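PDB 1RKX: CDP-glucose-4,6-dehydratase from Yersinia pseudotuberculosis, which catalyses the NAD-dependent conversion of CDP-D-glucose to CDP-4-dehydro-6-deoxy-D-glucose, with loss of water. Local coordinates for residues G22-L27 / P47-T52; K134-K139 / Y145-A150; P264-A269 / A300-L305. All blocks are in the same frame, centred on the assembly; numbering follows the deposited sequence.

Interaction 1 (G22-L27 / P47-T52)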
loop_
_atom_site.group_PDB
_atom_site.type_symbol
_atom_site.label_atom_id
_atom_site.label_comp_id
_atom_site.label_asym_id
_atom_site.label_seq_id
_atom_site.Cartn_x
_atom_site.Cartn_y
_atom_site.Cartn_z
ATOM N N GLY C 22 -11.557 -29.146 15.248
ATOM C CA GLY C 22 -10.590 -30.030 15.870
ATOM C C GLY C 22 -11.011 -31.485 15.847
ATOM O O GLY C 22 -10.172 -32.370 15.681
ATOM N N GLY C 23 -12.306 -31.727 16.031
ATOM C CA GLY C 23 -12.821 -33.084 16.012
ATOM C C GLY C 23 -12.691 -33.689 14.628
ATOM O O GLY C 23 -12.216 -34.816 14.473
ATOM N N TRP C 24 -13.110 -32.952 13.603
ATOM C CA TRP C 24 -12.990 -33.485 12.248
ATOM C C TRP C 24 -11.523 -33.736 11.903
ATOM O O TRP C 24 -11.193 -34.757 11.301
ATOM C CB TRP C 24 -13.617 -32.535 11.218
ATOM C CG TRP C 24 -15.114 -32.669 11.113
ATOM C CD1 TRP C 24 -16.054 -31.848 11.651
ATOM C CD2 TRP C 24 -15.832 -33.705 10.428
ATOM N NE1 TRP C 24 -17.322 -32.303 11.346
ATOM C CE2 TRP C 24 -17.210 -33.443 10.596
ATOM C CE3 TRP C 24 -15.440 -34.831 9.690
ATOM C CZ2 TRP C 24 -18.205 -34.268 10.049
ATOM C CZ3 TRP C 24 -16.430 -35.655 9.144
ATOM C CH2 TRP C 24 -17.796 -35.365 9.329
ATOM N N LEU C 25 -10.641 -32.818 12.288
ATOM C CA LEU C 25 -9.218 -32.996 12.000
ATOM C C LEU C 25 -8.652 -34.216 12.733
ATOM O O LEU C 25 -7.900 -35.006 12.148
ATOM C CB LEU C 25 -8.406 -31.757 12.393
ATOM C CG LEU C 25 -6.907 -31.875 12.073
ATOM C CD1 LEU C 25 -6.708 -32.025 10.569
ATOM C CD2 LEU C 25 -6.155 -30.649 12.580
ATOM N N SER C 26 -9.004 -34.361 14.007
ATOM C CA SER C 26 -8.527 -35.492 14.799
ATOM C C SER C 26 -8.999 -36.812 14.197
ATOM O O SER C 26 -8.221 -37.761 14.089
ATOM C CB SER C 26 -9.003 -35.365 16.245
ATOM O OG SER C 26 -8.391 -34.243 16.863
ATOM N N LEU C 27 -10.269 -36.868 13.802
ATOM C CA LEU C 27 -10.820 -38.074 13.187
ATOM C C LEU C 27 -10.080 -38.379 11.889
ATOM O O LEU C 27 -9.761 -39.536 11.599
ATOM C CB LEU C 27 -12.305 -37.898 12.881
ATOM C CG LEU C 27 -13.290 -37.951 14.046
ATOM C CD1 LEU C 27 -14.688 -37.568 13.560
ATOM C CD2 LEU C 27 -13.284 -39.358 14.647
ATOM N N PRO C 47 -25.429 -31.452 22.227
ATOM C CA PRO C 47 -24.443 -32.432 21.762
ATOM C C PRO C 47 -23.178 -31.806 21.190
ATOM O O PRO C 47 -23.093 -30.589 21.015
ATOM C CB PRO C 47 -25.220 -33.223 20.717
ATOM C CG PRO C 47 -26.118 -32.186 20.131
ATOM C CD PRO C 47 -26.609 -31.434 21.343
ATOM N N SER C 48 -22.196 -32.655 20.904
ATOM C CA SER C 48 -20.926 -32.217 20.350
ATOM C C SER C 48 -20.393 -33.287 19.407
ATOM O O SER C 48 -20.696 -34.468 19.561
ATOM C CB SER C 48 -19.904 -31.995 21.469
ATOM O OG SER C 48 -19.541 -33.227 22.073
ATOM N N LEU C 49 -19.612 -32.873 18.417
ATOM C CA LEU C 49 -19.019 -33.833 17.494
ATOM C C LEU C 49 -18.132 -34.760 18.317
ATOM O O LEU C 49 -18.088 -35.972 18.089
ATOM C CB LEU C 49 -18.164 -33.114 16.451
ATOM C CG LEU C 49 -17.383 -33.999 15.474
ATOM C CD1 LEU C 49 -18.351 -34.738 14.546
ATOM C CD2 LEU C 49 -16.431 -33.136 14.664
ATOM N N PHE C 50 -17.434 -34.175 19.285
ATOM C CA PHE C 50 -16.521 -34.928 20.144
ATOM C C PHE C 50 -17.163 -36.202 20.686
ATOM O O PHE C 50 -16.601 -37.283 20.564
ATOM C CB PHE C 50 -16.053 -34.055 21.315
ATOM C CG PHE C 50 -14.971 -34.687 22.150
ATOM C CD1 PHE C 50 -13.699 -34.895 21.616
ATOM C CD2 PHE C 50 -15.221 -35.072 23.467
ATOM C CE1 PHE C 50 -12.682 -35.479 22.385
ATOM C CE2 PHE C 50 -14.216 -35.655 24.245
ATOM C CZ PHE C 50 -12.944 -35.859 23.704
ATOM N N GLU C 51 -18.348 -36.069 21.274
ATOM C CA GLU C 51 -19.043 -37.218 21.843
ATOM C C GLU C 51 -19.801 -38.057 20.816
ATOM O O GLU C 51 -19.716 -39.288 20.836
ATOM C CB GLU C 51 -20.024 -36.762 22.927
ATOM C CG GLU C 51 -19.379 -36.093 24.138
ATOM C CD GLU C 51 -18.382 -36.987 24.857
ATOM O OE1 GLU C 51 -18.496 -38.224 24.755
ATOM O OE2 GLU C 51 -17.493 -36.447 25.544
ATOM N N THR C 52 -20.539 -37.399 19.923
ATOM C CA THR C 52 -21.320 -38.120 18.923
ATOM C C THR C 52 -20.467 -38.957 17.975
ATOM O O THR C 52 -20.877 -40.045 17.562
ATOM C CB THR C 52 -22.209 -37.156 18.095
ATOM O OG1 THR C 52 -21.385 -36.215 17.391
ATOM C CG2 THR C 52 -23.174 -36.402 19.008
#

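Interaction 2 (K134-K139 / Y145-A150)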
loop_
_atom_site.group_PDB
_atom_site.type_symbol
_atom_site.label_atom_id
_atom_site.label_comp_id
_atom_site.label_asym_id
_atom_site.label_seq_id
_atom_site.Cartn_x
_atom_site.Cartn_y
_atom_site.Cartn_z
ATOM N N LYS C 134 -10.618 -13.547 10.038
ATOM C CA LYS C 134 -10.839 -12.225 10.633
ATOM C C LYS C 134 -9.583 -11.555 11.203
ATOM O O LYS C 134 -9.677 -10.521 11.860
ATOM C CB LYS C 134 -11.898 -12.319 11.740
ATOM C CG LYS C 134 -13.217 -12.931 11.289
ATOM C CD LYS C 134 -13.797 -12.177 10.107
ATOM C CE LYS C 134 -15.067 -12.845 9.589
ATOM N NZ LYS C 134 -16.161 -12.832 10.606
ATOM N N CYS C 135 -8.408 -12.126 10.960
ATOM C CA CYS C 135 -7.191 -11.519 11.493
ATOM C C CYS C 135 -6.794 -10.254 10.722
ATOM O O CYS C 135 -5.998 -9.454 11.206
ATOM C CB CYS C 135 -6.028 -12.514 11.446
ATOM S SG CYS C 135 -5.533 -12.954 9.785
ATOM N N TYR C 136 -7.347 -10.075 9.528
ATOM C CA TYR C 136 -7.002 -8.917 8.704
ATOM C C TYR C 136 -7.665 -7.617 9.107
ATOM O O TYR C 136 -8.845 -7.590 9.447
ATOM C CB TYR C 136 -7.346 -9.165 7.233
ATOM C CG TYR C 136 -6.570 -10.279 6.576
ATOM C CD1 TYR C 136 -7.131 -11.554 6.422
ATOM C CD2 TYR C 136 -5.283 -10.057 6.090
ATOM C CE1 TYR C 136 -6.422 -12.575 5.796
ATOM C CE2 TYR C 136 -4.565 -11.071 5.462
ATOM C CZ TYR C 136 -5.140 -12.323 5.318
ATOM O OH TYR C 136 -4.444 -13.330 4.693
ATOM N N ASP C 137 -6.893 -6.535 9.055
ATOM C CA ASP C 137 -7.426 -5.216 9.345
ATOM C C ASP C 137 -8.520 -5.063 8.289
ATOM O O ASP C 137 -8.251 -5.200 7.096
ATOM C CB ASP C 137 -6.329 -4.165 9.157
ATOM C CG ASP C 137 -6.846 -2.751 9.281
ATOM O OD1 ASP C 137 -7.754 -2.515 10.102
ATOM O OD2 ASP C 137 -6.331 -1.867 8.564
ATOM N N ASN C 138 -9.743 -4.774 8.717
ATOM C CA ASN C 138 -10.851 -4.679 7.781
ATOM C C ASN C 138 -10.932 -3.382 6.990
ATOM O O ASN C 138 -11.201 -2.316 7.547
ATOM C CB ASN C 138 -12.174 -4.919 8.513
ATOM C CG ASN C 138 -13.279 -5.353 7.575
ATOM O OD1 ASN C 138 -13.583 -4.669 6.599
ATOM N ND2 ASN C 138 -13.883 -6.500 7.860
ATOM N N LYS C 139 -10.707 -3.485 5.686
ATOM C CA LYS C 139 -10.758 -2.328 4.803
ATOM C C LYS C 139 -12.173 -2.082 4.283
ATOM O O LYS C 139 -12.413 -1.127 3.549
ATOM C CB LYS C 139 -9.801 -2.526 3.625
ATOM C CG LYS C 139 -8.337 -2.666 4.025
ATOM C CD LYS C 139 -7.850 -1.417 4.740
ATOM C CE LYS C 139 -6.362 -1.472 5.019
ATOM N NZ LYS C 139 -5.915 -0.252 5.759
ATOM N N TYR C 145 -8.709 -10.601 0.778
ATOM C CA TYR C 145 -7.421 -10.240 1.347
ATOM C C TYR C 145 -6.274 -11.140 0.933
ATOM O O TYR C 145 -6.432 -12.347 0.779
ATOM C CB TYR C 145 -7.514 -10.193 2.873
ATOM C CG TYR C 145 -8.394 -9.065 3.346
ATOM C CD1 TYR C 145 -9.773 -9.228 3.459
ATOM C CD2 TYR C 145 -7.856 -7.802 3.587
ATOM C CE1 TYR C 145 -10.599 -8.148 3.797
ATOM C CE2 TYR C 145 -8.663 -6.725 3.922
ATOM C CZ TYR C 145 -10.032 -6.901 4.023
ATOM O OH TYR C 145 -10.816 -5.816 4.333
ATOM N N ARG C 146 -5.111 -10.527 0.757
ATOM C CA ARG C 146 -3.912 -11.248 0.365
ATOM C C ARG C 146 -3.075 -11.414 1.636
ATOM O O ARG C 146 -3.165 -10.593 2.546
ATOM C CB ARG C 146 -3.210 -10.453 -0.748
ATOM C CG ARG C 146 -4.238 -10.077 -1.844
ATOM C CD ARG C 146 -3.700 -9.552 -3.180
ATOM N NE ARG C 146 -3.149 -8.209 -3.109
ATOM C CZ ARG C 146 -3.233 -7.296 -4.076
ATOM N NH1 ARG C 146 -3.862 -7.549 -5.218
ATOM N NH2 ARG C 146 -2.655 -6.119 -3.903
ATOM N N GLU C 147 -2.285 -12.479 1.711
ATOM C CA GLU C 147 -1.503 -12.753 2.915
ATOM C C GLU C 147 -0.532 -11.682 3.389
ATOM O O GLU C 147 -0.172 -11.657 4.567
ATOM C CB GLU C 147 -0.757 -14.089 2.772
ATOM C CG GLU C 147 -1.668 -15.309 2.801
ATOM C CD GLU C 147 -2.155 -15.727 1.425
ATOM O OE1 GLU C 147 -2.014 -14.938 0.463
ATOM O OE2 GLU C 147 -2.686 -16.849 1.312
ATOM N N ASN C 148 -0.118 -10.793 2.491
ATOM C CA ASN C 148 0.826 -9.739 2.847
ATOM C C ASN C 148 0.166 -8.461 3.371
ATOM O O ASN C 148 0.852 -7.471 3.611
ATOM C CB ASN C 148 1.704 -9.396 1.634
ATOM C CG ASN C 148 0.937 -8.680 0.530
ATOM O OD1 ASN C 148 -0.293 -8.699 0.491
ATOM N ND2 ASN C 148 1.671 -8.052 -0.385
ATOM N N GLU C 149 -1.150 -8.475 3.560
ATOM C CA GLU C 149 -1.830 -7.279 4.039
ATOM C C GLU C 149 -1.892 -7.191 5.568
ATOM O O GLU C 149 -1.711 -8.183 6.277
ATOM C CB GLU C 149 -3.217 -7.174 3.387
ATOM C CG GLU C 149 -3.122 -7.083 1.842
ATOM C CD GLU C 149 -4.442 -6.766 1.150
ATOM O OE1 GLU C 149 -4.714 -5.570 0.878
ATOM O OE2 GLU C 149 -5.205 -7.710 0.874
ATOM N N ALA C 150 -2.153 -5.984 6.061
ATOM C CA ALA C 150 -2.176 -5.691 7.495
ATOM C C ALA C 150 -3.101 -6.486 8.405
ATOM O O ALA C 150 -4.246 -6.789 8.059
ATOM C CB ALA C 150 -2.432 -4.203 7.700
HETATM O O HOH W 1 -5.716 -5.738 5.851
HETATM O O HOH W 2 -13.281 -6.006 3.423
#

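Interaction 3 (P264-A269 / A300-L305)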
loop_
_atom_site.group_PDB
_atom_site.type_symbol
_atom_site.label_atom_id
_atom_site.label_comp_id
_atom_site.label_asym_id
_atom_site.label_seq_id
_atom_site.Cartn_x
_atom_site.Cartn_y
_atom_site.Cartn_z
ATOM N N PRO C 264 -13.256 -20.860 -0.293
ATOM C CA PRO C 264 -13.928 -21.348 -1.502
ATOM C C PRO C 264 -13.788 -20.383 -2.675
ATOM O O PRO C 264 -13.332 -19.251 -2.511
ATOM C CB PRO C 264 -15.372 -21.468 -1.049
ATOM C CG PRO C 264 -15.511 -20.244 -0.181
ATOM C CD PRO C 264 -14.230 -20.261 0.639
ATOM N N ASN C 265 -14.198 -20.829 -3.858
ATOM C CA ASN C 265 -14.135 -19.979 -5.038
ATOM C C ASN C 265 -15.286 -18.988 -4.933
ATOM O O ASN C 265 -16.411 -19.371 -4.611
ATOM C CB ASN C 265 -14.259 -20.831 -6.301
ATOM C CG ASN C 265 -13.153 -21.864 -6.408
ATOM O OD1 ASN C 265 -11.978 -21.553 -6.198
ATOM N ND2 ASN C 265 -13.520 -23.098 -6.738
ATOM N N ASP C 266 -15.006 -17.714 -5.190
ATOM C CA ASP C 266 -16.039 -16.690 -5.090
ATOM C C ASP C 266 -17.220 -16.981 -6.007
ATOM O O ASP C 266 -18.332 -16.524 -5.755
ATOM C CB ASP C 266 -15.472 -15.308 -5.421
ATOM C CG ASP C 266 -16.409 -14.179 -5.010
ATOM O OD1 ASP C 266 -16.300 -13.078 -5.586
ATOM O OD2 ASP C 266 -17.247 -14.388 -4.102
ATOM N N ALA C 267 -16.980 -17.740 -7.071
ATOM C CA ALA C 267 -18.056 -18.075 -8.000
ATOM C C ALA C 267 -19.088 -18.942 -7.282
ATOM O O ALA C 267 -20.229 -19.080 -7.726
ATOM C CB ALA C 267 -17.494 -18.813 -9.207
ATOM N N ASP C 268 -18.667 -19.509 -6.158
ATOM C CA ASP C 268 -19.500 -20.382 -5.334
ATOM C C ASP C 268 -20.354 -19.551 -4.369
ATOM O O ASP C 268 -21.306 -20.060 -3.778
ATOM C CB ASP C 268 -18.581 -21.345 -4.559
ATOM C CG ASP C 268 -19.338 -22.437 -3.814
ATOM O OD1 ASP C 268 -20.109 -23.187 -4.453
ATOM O OD2 ASP C 268 -19.141 -22.555 -2.582
ATOM N N ALA C 269 -20.015 -18.269 -4.230
ATOM C CA ALA C 269 -20.726 -17.360 -3.329
ATOM C C ALA C 269 -22.235 -17.433 -3.508
ATOM O O ALA C 269 -22.761 -17.116 -4.575
ATOM C CB ALA C 269 -20.245 -15.934 -3.541
ATOM N N ALA C 300 -22.970 -3.995 1.368
ATOM C CA ALA C 300 -22.322 -3.715 0.092
ATOM C C ALA C 300 -21.212 -4.723 -0.194
ATOM O O ALA C 300 -20.867 -4.979 -1.350
ATOM C CB ALA C 300 -21.750 -2.299 0.097
ATOM N N HIS C 301 -20.658 -5.301 0.864
ATOM C CA HIS C 301 -19.576 -6.263 0.709
ATOM C C HIS C 301 -19.512 -7.236 1.876
ATOM O O HIS C 301 -20.135 -7.029 2.917
ATOM C CB HIS C 301 -18.245 -5.524 0.624
ATOM C CG HIS C 301 -17.984 -4.643 1.804
ATOM N ND1 HIS C 301 -18.539 -3.387 1.931
ATOM C CD2 HIS C 301 -17.290 -4.863 2.945
ATOM C CE1 HIS C 301 -18.199 -2.873 3.100
ATOM N NE2 HIS C 301 -17.442 -3.750 3.735
ATOM N N TYR C 302 -18.738 -8.298 1.686
ATOM C CA TYR C 302 -18.542 -9.312 2.713
ATOM C C TYR C 302 -17.068 -9.710 2.710
ATOM O O TYR C 302 -16.410 -9.690 1.670
ATOM C CB TYR C 302 -19.430 -10.531 2.438
ATOM C CG TYR C 302 -19.297 -11.096 1.044
ATOM C CD1 TYR C 302 -18.339 -12.066 0.749
ATOM C CD2 TYR C 302 -20.127 -10.653 0.012
ATOM C CE1 TYR C 302 -18.214 -12.585 -0.542
ATOM C CE2 TYR C 302 -20.008 -11.161 -1.281
ATOM C CZ TYR C 302 -19.051 -12.128 -1.549
ATOM O OH TYR C 302 -18.937 -12.638 -2.819
ATOM N N LEU C 303 -16.562 -10.051 3.886
ATOM C CA LEU C 303 -15.168 -10.451 4.080
ATOM C C LEU C 303 -14.844 -11.739 3.332
ATOM O O LEU C 303 -15.531 -12.744 3.494
ATOM C CB LEU C 303 -14.907 -10.648 5.579
ATOM C CG LEU C 303 -13.491 -10.828 6.144
ATOM C CD1 LEU C 303 -12.797 -12.020 5.502
ATOM C CD2 LEU C 303 -12.696 -9.560 5.919
ATOM N N LYS C 304 -13.801 -11.703 2.510
ATOM C CA LYS C 304 -13.378 -12.889 1.771
ATOM C C LYS C 304 -11.863 -12.892 1.627
ATOM O O LYS C 304 -11.205 -11.875 1.856
ATOM C CB LYS C 304 -14.049 -12.960 0.393
ATOM C CG LYS C 304 -13.619 -11.902 -0.585
ATOM C CD LYS C 304 -14.318 -12.103 -1.924
ATOM C CE LYS C 304 -13.869 -11.060 -2.931
ATOM N NZ LYS C 304 -14.490 -11.267 -4.260
ATOM N N LEU C 305 -11.313 -14.036 1.242
ATOM C CA LEU C 305 -9.873 -14.180 1.114
ATOM C C LEU C 305 -9.432 -14.554 -0.291
ATOM O O LEU C 305 -10.149 -15.234 -1.022
ATOM C CB LEU C 305 -9.377 -15.262 2.081
ATOM C CG LEU C 305 -9.751 -15.154 3.563
ATOM C CD1 LEU C 305 -9.145 -16.334 4.327
ATOM C CD2 LEU C 305 -9.247 -13.842 4.125
#

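Interaction 1 (G22-L27 / P47-T52)
S48 O, in the residue just ahead of the L49 that packs on W24, is gripped twice by one threonine: T52 OG1 donates to S48 O over 2.9 Å, and T52 N reaches the same oxygen at 3.0 Å. S48 also uses its side chain as the N-cap of helix 49-52, its OG accepting from E51 N at 3.2 Å. S48 thus ties the first turn through both its carbonyl and its side-chain oxygen, and L49 is presented to the neighbouring helix with CG anti to the backbone N (chi1 175°). From there the L49 side chain crosses W24 at about a right angle. Its CD2 methyl settles over one face of the indole, 3.7 Å from the centroid of the five-membered ring and 28° off the ring normal, a CH-pi contact with L49 CD2 only 3.3 Å from W24 CD1. The same methyl lies 3.8 Å from G23 C, so it rests against helix backbone as well as ring. Helix 20-31 follows the first strand of the Rossmann fold, and G19 and G22 are the second and third glycines of the GxxGxxG motif typical of extended short-chain dehydrogenases; G19 itself binds NAD. G22 O carries two bonds of its own, since S26 N and S26 OG (2.8 Å from G22 O) come to it from opposite faces of its plane. The indole is pinned at its rim, where W24 NE1 donates to G199 O, and F20, another NAD-binding residue, meets the ring almost perpendicularly. W332 of helix 322-338 touches both W24 and L49.

Interaction 2 (K134-K139 / Y145-A150)
Y136 and Y145 lie with their rings almost parallel, planes 17° apart, but they run in opposite directions and are slid so far past each other that the centroids are 5.2 Å apart. Each ring therefore covers the other residue's CB more than its ring. Y145 CB stands over the middle of the Y136 ring, 3.7 Å from its centroid, and Y136 CB answers over one face of the Y145 ring, 4.2 Å from that centroid. In each tyrosine CG lies anti to the carbonyl carbon (chi1 -64° in Y136, -67° in Y145), and with the CB atoms facing, each methylene is laid over the other ring. C135 SG lies over the opposite face of the Y136 ring, toward its rim, so that a methylene and a sulfur flank the ring. The pair ties together two parts of the long loop between strand 126-130 and helix 156-175. In extended short-chain dehydrogenases that helix carries the YxxxK motif, whose lysine here, K161, binds NAD and lies close to C135. At the far end of each tyrosine the hydroxyl is held: Y136 OH bonds to N261 and R192, while K139 N donates to Y145 OH at 2.7 Å, approaching at the ring edge. Alongside, D137 N donates to A150 O over 2.8 Å, and a water giving protons to D137 O and A150 O makes a second bridge. R146 to E149 form a type I turn, braced by R146 N bonding the anti lone pair of E149 OE2 at 2.8 Å. E149 OE1 and R146 NH2 form reciprocal salt bridges with R146 and E149 of a second subunit.

Interaction 3 (P264-A269 / A300-L305)
Y302 is the first residue of 300-305 to meet D266. Y302 OH donates to D266 OD2 over 2.8 Å, meeting the syn lone pair of that oxygen, and the accepting oxygen lies at the edge of the tyrosine ring, in its plane. The carboxylate does not share that plane, being turned 60° from it. Y302 takes the crowded rotamer, CG between the backbone N and the carbonyl carbon (chi1 52°), and this carries the phenol across to the 264-269 loop, where A269 CB also touches Y302 OH at 3.6 Å. L303, next along the extended backbone, turns its side chain off to pack on Y145. K304 comes back to the same aspartate: its chain is stretched out beyond CG, and K304 NZ makes a salt bridge of 2.9 Å to D266 OD1. The ammonium arrives from above the carboxylate, 67° out of its plane, so the two oxygens are engaged in quite different directions, one by a neutral donor and one by a cation. With both oxygens occupied, the carboxylate is restrained in its rotation, and the nearby positive charge would be expected to favour its ionised form. K304 NZ also bonds to S308 OG of a second subunit, which brings this charge pair to the subunit interface. L305 closes the segment by packing on Y136. The 264-269 loop, with a 3-10 turn at 266-268, runs between strand 259-261 at one edge of the parallel Rossmann sheet and strand 270-271 of the small mixed sheet, while 300-305 leads into helix 308-314 and Y302 and A269 both rest on I229 of strand 229-234.

How the interactions relate
Along the chain the three contacts come in series, each closing before the next opens. Interaction 1 joins the first helix of the Rossmann fold, 20-31, to the short helix 49-52, on the opposite side of the chain's centre from the other two; its centre is 30 Å from that of interaction 2 and 27 Å from that of interaction 3. Interactions 2 and 3, with centres 14 Å apart, touch directly: Y145 N probably bonds to K304 O at 3.0 Å, so 300-305, a segment of interaction 3, also lies against the tyrosine loop of interaction 2. Both also meet a second subunit. One contact thus packs the cofactor-binding helix internally, whereas the other two link loops that reach a second subunit.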